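AlyGC mutant - R241A (Glaciecola chathamensis S18K6, PDB 5GKQ) is a PL6-family alginate lyase that probably cleaves alginate by beta-elimination, here an engineered variant with mannuronate sugars bound in its glycan pocket. Local coordinates at residues F120-W125 with R144-T149. Residues are numbered along the deposited sequence; the frame is centred on the assembly and turned at random.
Sequences FEQDSW and RNKGVT. With BEM (beta-D-mannopyranuronic acid), chain C.
The carboxylate of D123 is approached from above its plane: the amide of N145, turned 77° against it, sends ND2 to D123 OD1 at 3.1 Å. N145 ND2 also donates to E121 O (2.8 Å), both acceptors lying close to the amide plane, which fixes the rotation of the group. K143 adds a salt bridge to D123 and a hydrogen bond to N145 OD1, so the two side-chain oxygens, each an acceptor, share a cation. With an alanine here instead of N145, the E121 carbonyl would probably lose this donor and D123 OD1 one of its own, the K143 salt bridge remaining. Two backbone bonds run alongside, D123 N to K146 O and W125 N to T149 O (2.8 Å), while S124 OG reaches V148 O in its carbonyl plane at 2.9 Å. G147 CA makes a CA-H...O contact with D123 O (3.3 Å). Successive turns of a right-handed parallel beta-helix, the fold of this family, are joined in this way. Q122, extended with CG anti to its backbone N (chi1 -178°), offers NE2 weakly to mannuronate O6A (3.4 Å). The chemistry implies a buried carboxylate paired with the K143 ammonium, next to the residue that 120-125 supplies to the glycan pocket.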
loop_
_atom_site.group_PDB
_atom_site.type_symbol
_atom_site.label_atom_id
_atom_site.label_comp_id
_atom_site.label_asym_id
_atom_site.label_seq_id
_atom_site.Cartn_x
_atom_site.Cartn_y
_atom_site.Cartn_z
ATOM N N PHE A 120 -8.590 9.030 -3.935
ATOM C CA PHE A 120 -9.144 10.027 -3.023
ATOM C C PHE A 120 -8.424 11.368 -3.078
ATOM O O PHE A 120 -8.520 12.156 -2.130
ATOM C CB PHE A 120 -9.202 9.476 -1.597
ATOM C CG PHE A 120 -10.240 8.407 -1.437
ATOM C CD1 PHE A 120 -11.557 8.743 -1.180
ATOM C CD2 PHE A 120 -9.917 7.077 -1.626
ATOM C CE1 PHE A 120 -12.518 7.773 -1.079
ATOM C CE2 PHE A 120 -10.876 6.108 -1.531
ATOM C CZ PHE A 120 -12.175 6.452 -1.259
ATOM N N GLU A 121 -7.729 11.651 -4.175
ATOM C CA GLU A 121 -7.550 13.023 -4.622
ATOM C C GLU A 121 -8.812 13.419 -5.376
ATOM O O GLU A 121 -9.135 12.820 -6.407
ATOM C CB GLU A 121 -6.323 13.152 -5.525
ATOM C CG GLU A 121 -5.003 12.825 -4.866
ATOM C CD GLU A 121 -4.522 13.930 -3.952
ATOM O OE1 GLU A 121 -4.766 15.120 -4.266
ATOM O OE2 GLU A 121 -3.908 13.599 -2.915
ATOM N N GLN A 122 -9.546 14.398 -4.865
ATOM C CA GLN A 122 -10.845 14.730 -5.435
ATOM C C GLN A 122 -10.716 15.726 -6.585
ATOM O O GLN A 122 -10.050 16.755 -6.453
ATOM C CB GLN A 122 -11.774 15.298 -4.366
ATOM C CG GLN A 122 -13.150 15.605 -4.906
ATOM C CD GLN A 122 -14.091 16.137 -3.854
ATOM O OE1 GLN A 122 -13.856 15.987 -2.659
ATOM N NE2 GLN A 122 -15.168 16.759 -4.294
ATOM N N ASP A 123 -11.364 15.415 -7.706
ATOM C CA ASP A 123 -11.628 16.385 -8.754
ATOM C C ASP A 123 -13.025 16.147 -9.292
ATOM O O ASP A 123 -13.642 15.110 -9.045
ATOM C CB ASP A 123 -10.618 16.313 -9.906
ATOM C CG ASP A 123 -10.611 14.960 -10.605
ATOM O OD1 ASP A 123 -11.591 14.193 -10.507
ATOM O OD2 ASP A 123 -9.605 14.663 -11.270
ATOM N N SER A 124 -13.501 17.105 -10.067
ATOM C CA SER A 124 -14.667 16.898 -10.899
ATOM C C SER A 124 -14.262 16.875 -12.374
ATOM O O SER A 124 -13.138 17.212 -12.753
ATOM C CB SER A 124 -15.713 17.972 -10.625
ATOM O OG SER A 124 -16.207 17.825 -9.314
ATOM N N TRP A 125 -15.181 16.420 -13.208
ATOM C CA TRP A 125 -14.924 16.397 -14.629
ATOM C C TRP A 125 -15.482 17.621 -15.344
ATOM O O TRP A 125 -14.834 18.122 -16.268
ATOM C CB TRP A 125 -15.466 15.098 -15.239
ATOM C CG TRP A 125 -14.463 13.983 -15.123
ATOM C CD1 TRP A 125 -13.310 14.006 -14.400
ATOM C CD2 TRP A 125 -14.502 12.701 -15.763
ATOM N NE1 TRP A 125 -12.638 12.824 -14.537
ATOM C CE2 TRP A 125 -13.345 12.008 -15.373
ATOM C CE3 TRP A 125 -15.397 12.079 -16.629
ATOM C CZ2 TRP A 125 -13.058 10.733 -15.818
ATOM C CZ3 TRP A 125 -15.113 10.805 -17.060
ATOM C CH2 TRP A 125 -13.956 10.145 -16.654
ATOM N N ARG A 144 -13.312 7.252 -11.786
ATOM C CA ARG A 144 -13.022 6.227 -10.797
ATOM C C ARG A 144 -12.482 6.803 -9.499
ATOM O O ARG A 144 -11.952 6.069 -8.667
ATOM C CB ARG A 144 -12.045 5.217 -11.392
ATOM C CG ARG A 144 -12.682 4.456 -12.512
ATOM C CD ARG A 144 -11.689 3.748 -13.362
ATOM N NE ARG A 144 -12.328 3.391 -14.618
ATOM C CZ ARG A 144 -13.038 2.289 -14.803
ATOM N NH1 ARG A 144 -13.164 1.422 -13.822
ATOM N NH2 ARG A 144 -13.596 2.048 -15.972
ATOM N N ASN A 145 -12.642 8.100 -9.294
ATOM C CA ASN A 145 -12.070 8.778 -8.153
ATOM C C ASN A 145 -13.127 9.669 -7.528
ATOM O O ASN A 145 -14.186 9.925 -8.107
ATOM C CB ASN A 145 -10.838 9.604 -8.547
ATOM C CG ASN A 145 -11.203 10.948 -9.145
ATOM O OD1 ASN A 145 -12.066 11.044 -10.019
ATOM N ND2 ASN A 145 -10.555 11.997 -8.661
ATOM N N LYS A 146 -12.818 10.145 -6.330
ATOM C CA LYS A 146 -13.807 10.869 -5.558
ATOM C C LYS A 146 -14.082 12.218 -6.200
ATOM O O LYS A 146 -13.171 12.899 -6.663
ATOM C CB LYS A 146 -13.326 11.035 -4.116
ATOM C CG LYS A 146 -14.349 11.643 -3.187
ATOM C CD LYS A 146 -13.923 11.512 -1.753
ATOM C CE LYS A 146 -14.172 12.794 -1.008
ATOM N NZ LYS A 146 -15.254 12.629 -0.037
ATOM N N GLY A 147 -15.348 12.600 -6.230
ATOM C CA GLY A 147 -15.725 13.868 -6.803
ATOM C C GLY A 147 -16.850 13.693 -7.794
ATOM O O GLY A 147 -16.810 12.798 -8.646
ATOM N N VAL A 148 -17.875 14.538 -7.668
ATOM C CA VAL A 148 -18.989 14.516 -8.600
ATOM C C VAL A 148 -18.471 14.690 -10.018
ATOM O O VAL A 148 -17.543 15.467 -10.263
ATOM C CB VAL A 148 -19.996 15.612 -8.224
ATOM C CG1 VAL A 148 -19.361 16.971 -8.322
ATOM C CG2 VAL A 148 -21.196 15.546 -9.103
ATOM N N THR A 149 -19.045 13.930 -10.959
ATOM C CA THR A 149 -18.608 14.001 -12.350
ATOM C C THR A 149 -18.849 15.395 -12.922
ATOM O O THR A 149 -17.958 15.986 -13.532
ATOM C CB THR A 149 -19.324 12.946 -13.207
ATOM O OG1 THR A 149 -19.291 11.669 -12.570
ATOM C CG2 THR A 149 -18.635 12.818 -14.546
HETATM C C1 BEM C . -16.386 23.310 -1.580
HETATM C C2 BEM C . -17.503 23.431 -0.561
HETATM O O2 BEM C . -18.644 24.015 -1.170
HETATM C C3 BEM C . -17.828 22.062 0.020
HETATM O O3 BEM C . -19.054 22.032 0.730
HETATM C C4 BEM C . -17.985 21.011 -1.037
HETATM O O4 BEM C . -17.931 19.792 -0.317
HETATM C C5 BEM C . -16.805 21.058 -1.978
HETATM O O5 BEM C . -16.752 22.352 -2.564
HETATM C C6 BEM C . -16.944 19.884 -2.900
HETATM O O6B BEM C . -17.042 20.012 -4.140
HETATM O O6A BEM C . -17.104 18.790 -2.330
HETATM O O1 BEM C . -16.147 24.599 -2.141
HETATM O O HOH W 1 -10.941 11.936 -11.980
#